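Local coordinates for protein enterotoxin-like toxin X (Staphylococcus aureus, PDB 5U75) that is a secreted superantigen that inhibits phagocytosis and killing by human neutrophils through sialic acid-dependent binding to their surface glycoproteins, at residues 29-34 against 134-139; 90-95 against 144-149; 119-124 against 149-154. One frame throughout, in Å; residues are numbered along the deposited sequence.

Contact 1: 29-34 against 134-139; sequences KKLYDR and HKELQK. With NDG (2-acetamido-2-deoxy-alpha-D-glucopyranose), chain B; GAL (beta-D-galactopyranose), chain C.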
loop_
_atom_site.group_PDB
_atom_site.type_symbol
_atom_site.label_atom_id
_atom_site.label_comp_id
_atom_site.label_asym_id
_atom_site.label_seq_id
_atom_site.Cartn_x
_atom_site.Cartn_y
_atom_site.Cartn_z
ATOM N N LYS A 29 7.788 -13.242 4.614
ATOM C CA LYS A 29 6.552 -13.911 5.001
ATOM C C LYS A 29 5.802 -13.124 6.083
ATOM O O LYS A 29 4.572 -13.086 6.048
ATOM C CB LYS A 29 6.799 -15.365 5.445
ATOM N N LYS A 30 6.528 -12.501 7.010
ATOM C CA LYS A 30 5.913 -11.696 8.073
ATOM C C LYS A 30 5.164 -10.486 7.495
ATOM O O LYS A 30 4.028 -10.183 7.898
ATOM C CB LYS A 30 6.945 -11.233 9.102
ATOM N N LEU A 31 5.795 -9.802 6.549
ATOM C CA LEU A 31 5.147 -8.688 5.855
ATOM C C LEU A 31 3.982 -9.177 5.030
ATOM O O LEU A 31 2.899 -8.591 5.092
ATOM C CB LEU A 31 6.146 -7.930 4.981
ATOM C CG LEU A 31 7.164 -7.127 5.786
ATOM C CD1 LEU A 31 8.391 -6.766 4.950
ATOM C CD2 LEU A 31 6.543 -5.853 6.328
ATOM N N TYR A 32 4.171 -10.271 4.288
ATOM C CA TYR A 32 3.092 -10.823 3.502
ATOM C C TYR A 32 1.906 -11.225 4.399
ATOM O O TYR A 32 0.757 -10.943 4.075
ATOM C CB TYR A 32 3.536 -12.016 2.657
ATOM C CG TYR A 32 2.406 -12.597 1.852
ATOM C CD1 TYR A 32 2.042 -12.043 0.623
ATOM C CD2 TYR A 32 1.649 -13.668 2.340
ATOM C CE1 TYR A 32 0.981 -12.549 -0.105
ATOM C CE2 TYR A 32 0.587 -14.174 1.619
ATOM C CZ TYR A 32 0.256 -13.616 0.398
ATOM O OH TYR A 32 -0.795 -14.116 -0.319
ATOM N N ASP A 33 2.187 -11.884 5.519
ATOM C CA ASP A 33 1.100 -12.395 6.370
ATOM C C ASP A 33 0.305 -11.268 7.012
ATOM O O ASP A 33 -0.906 -11.381 7.139
ATOM C CB ASP A 33 1.631 -13.336 7.447
ATOM C CG ASP A 33 2.057 -14.679 6.889
ATOM O OD1 ASP A 33 1.588 -15.092 5.805
ATOM O OD2 ASP A 33 2.859 -15.332 7.571
ATOM N N ARG A 34 0.990 -10.208 7.412
ATOM C CA ARG A 34 0.333 -9.029 7.958
ATOM C C ARG A 34 -0.511 -8.323 6.909
ATOM O O ARG A 34 -1.705 -8.099 7.097
ATOM C CB ARG A 34 1.362 -8.049 8.514
ATOM C CG ARG A 34 0.737 -6.730 8.936
ATOM C CD ARG A 34 1.655 -5.853 9.725
ATOM N NE ARG A 34 1.051 -4.534 9.957
ATOM C CZ ARG A 34 1.449 -3.663 10.870
ATOM N NH1 ARG A 34 0.812 -2.504 11.006
ATOM N NH2 ARG A 34 2.475 -3.934 11.678
ATOM N N HIS A 134 10.488 -2.182 3.401
ATOM C CA HIS A 134 11.291 -3.317 3.843
ATOM C C HIS A 134 10.949 -3.804 5.262
ATOM O O HIS A 134 11.469 -4.840 5.701
ATOM C CB HIS A 134 12.790 -2.958 3.746
ATOM C CG HIS A 134 13.235 -1.927 4.726
ATOM N ND1 HIS A 134 13.058 -0.573 4.534
ATOM C CD2 HIS A 134 13.846 -2.058 5.930
ATOM C CE1 HIS A 134 13.565 0.083 5.558
ATOM N NE2 HIS A 134 14.035 -0.798 6.424
ATOM N N LYS A 135 10.081 -3.076 5.966
ATOM C CA LYS A 135 9.727 -3.398 7.329
ATOM C C LYS A 135 8.285 -2.963 7.606
ATOM O O LYS A 135 7.703 -2.199 6.840
ATOM C CB LYS A 135 10.692 -2.701 8.305
ATOM C CG LYS A 135 10.706 -1.188 8.227
ATOM C CD LYS A 135 11.713 -0.538 9.158
ATOM C CE LYS A 135 11.619 0.975 9.078
ATOM N NZ LYS A 135 12.681 1.694 9.836
ATOM N N GLU A 136 7.738 -3.437 8.720
ATOM C CA GLU A 136 6.379 -3.066 9.120
ATOM C C GLU A 136 6.310 -1.593 9.503
ATOM O O GLU A 136 7.309 -0.967 9.820
ATOM C CB GLU A 136 5.910 -3.952 10.291
ATOM C CG GLU A 136 5.789 -5.409 9.916
ATOM C CD GLU A 136 5.345 -6.293 11.077
ATOM O OE1 GLU A 136 4.408 -5.905 11.802
ATOM O OE2 GLU A 136 5.930 -7.388 11.253
ATOM N N LEU A 137 5.109 -1.016 9.453
ATOM C CA LEU A 137 4.892 0.315 10.018
ATOM C C LEU A 137 5.307 0.318 11.487
ATOM O O LEU A 137 4.958 -0.611 12.226
ATOM C CB LEU A 137 3.403 0.672 9.943
ATOM C CG LEU A 137 2.946 2.048 10.412
ATOM C CD1 LEU A 137 3.439 3.142 9.489
ATOM C CD2 LEU A 137 1.418 2.076 10.506
ATOM N N GLN A 138 5.987 1.373 11.911
ATOM C CA GLN A 138 6.398 1.513 13.311
ATOM C C GLN A 138 5.150 1.668 14.194
ATOM O O GLN A 138 4.204 2.394 13.836
ATOM C CB GLN A 138 7.329 2.697 13.494
ATOM C CG GLN A 138 8.650 2.580 12.720
ATOM C CD GLN A 138 8.664 3.401 11.424
ATOM O OE1 GLN A 138 7.727 3.326 10.619
ATOM N NE2 GLN A 138 9.729 4.171 11.213
ATOM N N LYS A 139 5.141 0.965 15.325
ATOM C CA LYS A 139 3.969 0.942 16.223
ATOM C C LYS A 139 3.559 2.328 16.695
ATOM O O LYS A 139 2.366 2.603 16.795
ATOM C CB LYS A 139 4.214 0.014 17.432
HETATM C C1 NDG B . 10.751 6.240 15.684
HETATM C C2 NDG B . 11.300 5.657 14.391
HETATM C C3 NDG B . 11.511 6.772 13.367
HETATM C C4 NDG B . 10.148 7.422 13.117
HETATM C C5 NDG B . 9.553 7.932 14.442
HETATM C C6 NDG B . 8.135 8.452 14.261
HETATM C C7 NDG B . 12.690 3.634 14.218
HETATM C C8 NDG B . 14.019 3.018 14.557
HETATM O O5 NDG B . 9.496 6.867 15.400
HETATM O O3 NDG B . 12.063 6.231 12.154
HETATM O O4 NDG B . 10.273 8.527 12.226
HETATM O O6 NDG B . 7.343 7.343 13.819
HETATM O O7 NDG B . 11.846 3.003 13.593
HETATM N N2 NDG B . 12.517 4.891 14.638
HETATM O O1 NDG B . 11.641 7.234 16.192
HETATM C C1 GAL C . 9.419 8.501 11.087
HETATM C C2 GAL C . 9.414 9.914 10.529
HETATM C C3 GAL C . 8.654 9.969 9.203
HETATM C C4 GAL C . 9.243 8.924 8.249
HETATM C C5 GAL C . 9.240 7.535 8.872
HETATM C C6 GAL C . 9.854 6.523 7.916
HETATM O O2 GAL C . 8.847 10.825 11.467
HETATM O O3 GAL C . 8.746 11.303 8.672
HETATM O O4 GAL C . 10.560 9.337 7.901
HETATM O O5 GAL C . 9.926 7.550 10.129
HETATM O O6 GAL C . 9.842 5.198 8.448
HETATM O O HOH W 1 2.408 -1.270 13.034
#

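Contact 2: 90-95 against 144-149; sequences VTLKEL and VEINTD. With SIA (N-acetyl-alpha-neuraminic acid), chain D.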
loop_
_atom_site.group_PDB
_atom_site.type_symbol
_atom_site.label_atom_id
_atom_site.label_comp_id
_atom_site.label_asym_id
_atom_site.label_seq_id
_atom_site.Cartn_x
_atom_site.Cartn_y
_atom_site.Cartn_z
ATOM N N VAL A 90 -9.484 8.206 9.247
ATOM C CA VAL A 90 -9.005 6.855 9.505
ATOM C C VAL A 90 -7.624 6.961 10.160
ATOM O O VAL A 90 -7.060 8.057 10.272
ATOM C CB VAL A 90 -8.931 5.985 8.217
ATOM C CG1 VAL A 90 -10.290 5.916 7.520
ATOM C CG2 VAL A 90 -7.873 6.495 7.233
ATOM N N THR A 91 -7.100 5.828 10.614
ATOM C CA THR A 91 -5.752 5.795 11.176
ATOM C C THR A 91 -4.738 5.482 10.088
ATOM O O THR A 91 -5.057 4.867 9.047
ATOM C CB THR A 91 -5.586 4.768 12.312
ATOM O OG1 THR A 91 -5.743 3.447 11.815
ATOM C CG2 THR A 91 -6.588 5.031 13.455
ATOM N N LEU A 92 -3.503 5.900 10.347
ATOM C CA LEU A 92 -2.381 5.506 9.498
ATOM C C LEU A 92 -2.187 3.980 9.477
ATOM O O LEU A 92 -1.816 3.419 8.453
ATOM C CB LEU A 92 -1.108 6.246 9.906
ATOM C CG LEU A 92 0.148 5.975 9.061
ATOM C CD1 LEU A 92 -0.123 6.193 7.576
ATOM C CD2 LEU A 92 1.256 6.897 9.557
ATOM N N LYS A 93 -2.496 3.284 10.577
ATOM C CA LYS A 93 -2.418 1.833 10.559
ATOM C C LYS A 93 -3.339 1.281 9.487
ATOM O O LYS A 93 -2.970 0.402 8.718
ATOM C CB LYS A 93 -2.747 1.219 11.918
ATOM C CG LYS A 93 -2.576 -0.288 11.950
ATOM C CD LYS A 93 -2.903 -0.860 13.328
ATOM C CE LYS A 93 -2.535 -2.324 13.413
ATOM N NZ LYS A 93 -3.212 -2.957 14.588
ATOM N N GLU A 94 -4.553 1.826 9.444
ATOM C CA GLU A 94 -5.548 1.405 8.474
ATOM C C GLU A 94 -5.138 1.717 7.031
ATOM O O GLU A 94 -5.218 0.873 6.153
ATOM C CB GLU A 94 -6.852 2.106 8.802
ATOM C CG GLU A 94 -8.044 1.560 8.078
ATOM C CD GLU A 94 -9.312 2.148 8.632
ATOM O OE1 GLU A 94 -9.686 1.852 9.786
ATOM O OE2 GLU A 94 -9.944 2.903 7.873
ATOM N N LEU A 95 -4.697 2.945 6.799
ATOM C CA LEU A 95 -4.326 3.380 5.437
ATOM C C LEU A 95 -3.070 2.664 4.938
ATOM O O LEU A 95 -3.026 2.164 3.805
ATOM C CB LEU A 95 -4.139 4.900 5.439
ATOM C CG LEU A 95 -4.148 5.610 4.102
ATOM C CD1 LEU A 95 -5.427 5.287 3.318
ATOM C CD2 LEU A 95 -4.000 7.112 4.337
ATOM N N VAL A 144 -2.028 7.785 14.138
ATOM C CA VAL A 144 -2.030 9.086 13.471
ATOM C C VAL A 144 -3.303 9.166 12.632
ATOM O O VAL A 144 -3.630 8.219 11.926
ATOM C CB VAL A 144 -0.775 9.259 12.581
ATOM C CG1 VAL A 144 -0.869 10.504 11.687
ATOM C CG2 VAL A 144 0.474 9.330 13.455
ATOM N N GLU A 145 -4.008 10.280 12.736
ATOM C CA GLU A 145 -5.329 10.433 12.137
ATOM C C GLU A 145 -5.236 11.171 10.806
ATOM O O GLU A 145 -4.624 12.237 10.711
ATOM C CB GLU A 145 -6.276 11.149 13.109
ATOM C CG GLU A 145 -6.618 10.290 14.323
ATOM C CD GLU A 145 -7.580 10.954 15.303
ATOM O OE1 GLU A 145 -8.080 12.058 15.037
ATOM O OE2 GLU A 145 -7.849 10.346 16.359
ATOM N N ILE A 146 -5.841 10.576 9.782
ATOM C CA ILE A 146 -5.786 11.066 8.404
ATOM C C ILE A 146 -7.195 11.058 7.804
ATOM O O ILE A 146 -7.872 10.019 7.776
ATOM C CB ILE A 146 -4.878 10.152 7.539
ATOM C CG1 ILE A 146 -3.429 10.204 8.067
ATOM C CG2 ILE A 146 -4.936 10.560 6.064
ATOM C CD1 ILE A 146 -2.505 9.156 7.502
ATOM N N ASN A 147 -7.625 12.215 7.302
ATOM C CA ASN A 147 -8.877 12.304 6.570
ATOM C C ASN A 147 -8.591 11.806 5.167
ATOM O O ASN A 147 -7.719 12.348 4.467
ATOM C CB ASN A 147 -9.395 13.739 6.568
ATOM C CG ASN A 147 -10.809 13.855 6.017
ATOM O OD1 ASN A 147 -11.179 13.173 5.060
ATOM N ND2 ASN A 147 -11.594 14.747 6.603
ATOM N N THR A 148 -9.300 10.765 4.738
ATOM C CA THR A 148 -9.056 10.185 3.400
ATOM C C THR A 148 -9.293 11.200 2.271
ATOM O O THR A 148 -8.748 11.059 1.200
ATOM C CB THR A 148 -9.941 8.939 3.136
ATOM O OG1 THR A 148 -11.311 9.310 3.260
ATOM C CG2 THR A 148 -9.641 7.841 4.114
ATOM N N ASP A 149 -10.124 12.215 2.520
ATOM C CA ASP A 149 -10.352 13.281 1.560
ATOM C C ASP A 149 -9.166 14.276 1.450
ATOM O O ASP A 149 -9.174 15.168 0.590
ATOM C CB ASP A 149 -11.643 14.015 1.918
ATOM C CG ASP A 149 -12.082 14.992 0.845
ATOM O OD1 ASP A 149 -12.177 14.582 -0.320
ATOM O OD2 ASP A 149 -12.292 16.177 1.170
HETATM C C1 SIA D . 7.176 11.014 6.912
HETATM C C2 SIA D . 7.562 11.882 8.117
HETATM C C3 SIA D . 7.788 13.350 7.732
HETATM C C4 SIA D . 6.485 14.033 7.333
HETATM C C5 SIA D . 5.376 13.850 8.382
HETATM C C6 SIA D . 5.255 12.374 8.729
HETATM C C7 SIA D . 4.286 11.977 9.846
HETATM C C8 SIA D . 4.404 10.494 10.177
HETATM C C9 SIA D . 3.216 10.015 10.997
HETATM C C10 SIA D . 3.201 14.918 8.677
HETATM C C11 SIA D . 1.949 15.388 8.016
HETATM N N5 SIA D . 4.118 14.363 7.867
HETATM O O1A SIA D . 7.686 11.269 5.803
HETATM O O1B SIA D . 6.384 10.041 7.087
HETATM O O4 SIA D . 6.649 15.431 7.117
HETATM O O6 SIA D . 6.518 11.834 9.117
HETATM O O7 SIA D . 4.486 12.799 11.014
HETATM O O8 SIA D . 4.433 9.702 8.980
HETATM O O9 SIA D . 3.547 8.767 11.586
HETATM O O10 SIA D . 3.346 15.017 9.900
#

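Contact 3: 119-124 against 149-154; sequences IVINTK and DDIKNV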
loop_
_atom_site.group_PDB
_atom_site.type_symbol
_atom_site.label_atom_id
_atom_site.label_comp_id
_atom_site.label_asym_id
_atom_site.label_seq_id
_atom_site.Cartn_x
_atom_site.Cartn_y
_atom_site.Cartn_z
ATOM N N ILE A 119 6.943 3.831 -0.137
ATOM C CA ILE A 119 5.608 4.165 -0.618
ATOM C C ILE A 119 5.234 5.471 0.090
ATOM O O ILE A 119 5.354 5.569 1.314
ATOM C CB ILE A 119 4.616 3.045 -0.265
ATOM C CG1 ILE A 119 5.079 1.706 -0.836
ATOM C CG2 ILE A 119 3.216 3.383 -0.774
ATOM C CD1 ILE A 119 4.423 0.504 -0.175
ATOM N N VAL A 120 4.793 6.489 -0.654
ATOM C CA VAL A 120 4.521 7.790 -0.073
ATOM C C VAL A 120 3.069 8.208 -0.278
ATOM O O VAL A 120 2.611 8.310 -1.401
ATOM C CB VAL A 120 5.468 8.877 -0.636
ATOM C CG1 VAL A 120 5.202 10.223 0.031
ATOM C CG2 VAL A 120 6.927 8.438 -0.449
ATOM N N ILE A 121 2.371 8.486 0.821
ATOM C CA ILE A 121 1.040 9.046 0.779
ATOM C C ILE A 121 1.224 10.559 0.663
ATOM O O ILE A 121 1.792 11.174 1.572
ATOM C CB ILE A 121 0.230 8.708 2.059
ATOM C CG1 ILE A 121 0.217 7.196 2.335
ATOM C CG2 ILE A 121 -1.189 9.239 1.932
ATOM C CD1 ILE A 121 -0.361 6.812 3.688
ATOM N N ASN A 122 0.782 11.148 -0.455
ATOM C CA ASN A 122 0.877 12.581 -0.685
ATOM C C ASN A 122 -0.450 13.234 -0.404
ATOM O O ASN A 122 -1.488 12.750 -0.876
ATOM C CB ASN A 122 1.265 12.845 -2.141
ATOM C CG ASN A 122 2.604 12.228 -2.476
ATOM O OD1 ASN A 122 3.615 12.594 -1.878
ATOM N ND2 ASN A 122 2.609 11.243 -3.351
ATOM N N THR A 123 -0.426 14.342 0.331
ATOM C CA THR A 123 -1.657 15.058 0.676
ATOM C C THR A 123 -1.866 16.246 -0.248
ATOM O O THR A 123 -0.935 16.701 -0.940
ATOM C CB THR A 123 -1.731 15.512 2.151
ATOM O OG1 THR A 123 -0.970 16.707 2.370
ATOM C CG2 THR A 123 -1.266 14.418 3.096
ATOM N N LYS A 124 -3.087 16.752 -0.255
ATOM C CA LYS A 124 -3.456 17.780 -1.237
ATOM C C LYS A 124 -2.667 19.085 -1.096
ATOM O O LYS A 124 -2.428 19.755 -2.090
ATOM C CB LYS A 124 -4.958 18.051 -1.169
ATOM C CG LYS A 124 -5.739 16.864 -1.739
ATOM C CD LYS A 124 -7.224 17.021 -1.566
ATOM C CE LYS A 124 -7.948 15.918 -2.304
ATOM N NZ LYS A 124 -9.410 16.069 -2.140
ATOM N N ASP A 149 -10.124 12.215 2.520
ATOM C CA ASP A 149 -10.352 13.281 1.560
ATOM C C ASP A 149 -9.166 14.276 1.450
ATOM O O ASP A 149 -9.174 15.168 0.590
ATOM C CB ASP A 149 -11.643 14.015 1.918
ATOM C CG ASP A 149 -12.082 14.992 0.845
ATOM O OD1 ASP A 149 -12.177 14.582 -0.320
ATOM O OD2 ASP A 149 -12.292 16.177 1.170
ATOM N N ASP A 150 -8.150 14.107 2.303
ATOM C CA ASP A 150 -6.927 14.891 2.245
ATOM C C ASP A 150 -5.877 14.278 1.328
ATOM O O ASP A 150 -4.865 14.924 1.047
ATOM C CB ASP A 150 -6.315 15.045 3.654
ATOM C CG ASP A 150 -5.204 16.099 3.717
ATOM O OD1 ASP A 150 -5.360 17.159 3.070
ATOM O OD2 ASP A 150 -4.171 15.842 4.399
ATOM N N ILE A 151 -6.102 13.049 0.863
ATOM C CA ILE A 151 -5.077 12.318 0.123
ATOM C C ILE A 151 -5.142 12.666 -1.354
ATOM O O ILE A 151 -6.204 12.582 -1.971
ATOM C CB ILE A 151 -5.220 10.811 0.303
ATOM C CG1 ILE A 151 -5.137 10.477 1.787
ATOM C CG2 ILE A 151 -4.150 10.081 -0.498
ATOM C CD1 ILE A 151 -5.593 9.083 2.115
ATOM N N LYS A 152 -4.006 13.082 -1.902
ATOM C CA LYS A 152 -3.888 13.369 -3.332
ATOM C C LYS A 152 -3.691 12.095 -4.137
ATOM O O LYS A 152 -4.479 11.791 -5.027
ATOM C CB LYS A 152 -2.736 14.329 -3.585
ATOM C CG LYS A 152 -2.542 14.688 -5.048
ATOM C CD LYS A 152 -1.383 15.663 -5.183
ATOM C CE LYS A 152 -1.157 16.096 -6.630
ATOM N NZ LYS A 152 -0.029 15.323 -7.213
ATOM N N ASN A 153 -2.631 11.363 -3.819
ATOM C CA ASN A 153 -2.319 10.088 -4.444
ATOM C C ASN A 153 -1.281 9.359 -3.592
ATOM O O ASN A 153 -0.864 9.869 -2.550
ATOM C CB ASN A 153 -1.821 10.261 -5.900
ATOM C CG ASN A 153 -0.450 10.910 -5.998
ATOM O OD1 ASN A 153 0.145 11.328 -5.017
ATOM N ND2 ASN A 153 0.071 10.957 -7.211
ATOM N N VAL A 154 -0.866 8.184 -4.047
ATOM C CA VAL A 154 0.201 7.428 -3.406
ATOM C C VAL A 154 1.244 7.201 -4.473
ATOM O O VAL A 154 0.937 6.672 -5.540
ATOM C CB VAL A 154 -0.305 6.079 -2.849
ATOM C CG1 VAL A 154 0.866 5.184 -2.415
ATOM C CG2 VAL A 154 -1.247 6.319 -1.692
HETATM O O HOH W 2 -3.070 18.368 2.761
HETATM O O HOH W 3 -10.628 13.809 -2.275
#

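Contact 1: 29-34 against 134-139
Helical residues 29-34 run past an irregular loop, 134-139, with the closest CA atoms, those of L31 and E136, 6.6 Å apart, so side chains rather than backbone bonds bridge the gap. L31 lays its two methyls along the loop backbone: CD1 meets the carbonyl of H134, and CD2 sits 3.6 Å from E136 N, beside the aliphatic CG of E136. One helical turn on, R34 leaves the helix with CG anti to the backbone N (chi1 173°) and stays extended to NE, which carries the guanidinium across to the loop. There NH2 donates to E136 OE1 at 2.8 Å, a salt bridge with an N-H...O angle of 154°. OE1 lies in the guanidinium plane and offers its anti lone pair, while the carboxylate is turned 78° against that plane. A water accepts from R34 NH1 at 2.9 Å and donates to L137 O at 2.8 Å, so the arginine also reaches the loop carbonyl. Q138 NE2 donates to O6 of the galactose at 3.0 Å, and K135 NZ is hydrogen-bonded to O2 of the fucose. The arrangement is that of an N-terminal helix packed behind the glycan-binding loop of the sialyl Lewis X site.

Contact 2: 90-95 against 144-149
V90 opens the segment as the hydrogen-bonded partner of I146 in a two-stranded antiparallel ladder: V90 N donates to I146 O at 2.8 Å, nearly straight at 174°, and I146 N returns a bond to V90 O of 2.8 Å that runs almost along the C=O axis. V90 CG2 meets T148 CG2 at 3.8 Å, the side chains crossing at about a right angle. T91 forms the non-hydrogen-bonded pair with E145 and ends the strand as the helix N-cap; with OG1 between the backbone N and the carbonyl carbon (chi1 66°), it accepts from E94 N at 3.1 Å. L92 begins the helix, yet its N donates to V144 O at 2.8 Å, extending the ladder by one bond. Its CD1 packs on CD1 of I146 at 3.8 Å, whereas the other branch, CD2, lies 3.6 Å from O9 of the sialic acid, which V144 CG2 touches from the facing segment. One turn later, L95 crosses I146 at about a right angle, CD2 against CG2 at 4.0 Å. This capped strand-to-helix junction, paired with strand 145-147, puts methyls of L92 and V144 against the end of the sialic acid glycerol tail in the V-shaped sialyl Lewis X site.

Contact 3: 119-124 against 149-154
K124 NZ has three partners: it donates to D149 O at 2.9 Å, a water accepts from it, and D149 OD1 forms a long ion pair with it at 3.6 Å. That water lies 2.6 Å from D149 OD1. The lysine chain, extended beyond CG, gets there by running over the carbonyl of D150, whose O accepts from K124 N. N122 O is held by two backbone donors, K152 N at 2.7 Å in the carbonyl plane and N153 N through a weak bond of 3.4 Å, the mark of a classic beta bulge in the antiparallel pairing. N122 N in turn donates to N153 O at 3.0 Å, nearly along the C=O axis. On the face opposite I121, the two asparagine side chains lie side by side, amide planes 50° apart; N122 ND2 donates to N153 OD1 at 3.0 Å, and T155 OG1 is a second partner of ND2. On the I121 face, I121 CG2 meets I151 CG2, while I119 CG2 presses on V154 CG1 at 3.4 Å, tighter than usual. The chemistry implies that these neighbouring strands of the beta-grasp sheet join by polar bonds on the asparagine side and apolar packing on the I121 side, with the ion pair at the strand end, where D149 would probably stabilise the lysine's charge.

Contact 2 is the most buried of the three and contact 3 joins it directly: L95 CD2 lies 3.4 Å from I151 CD1, and L92 and L95 both pack on I121, so helix 92-104 covers the strand pair on its apolar face. D149 belongs to both, at the turn between strands 145-147 and 151-160. Contact 1 is only partly buried, as is contact 3, about 21 Å from it centre to centre, and meets contact 2 through L137 CD2, which packs on K93 CA. Backbone ladders dominate contacts 2 and 3, whereas side chains and a water make contact 1. Contacts 1 and 2 both border the glycan, the first with polar groups and the second with methyls.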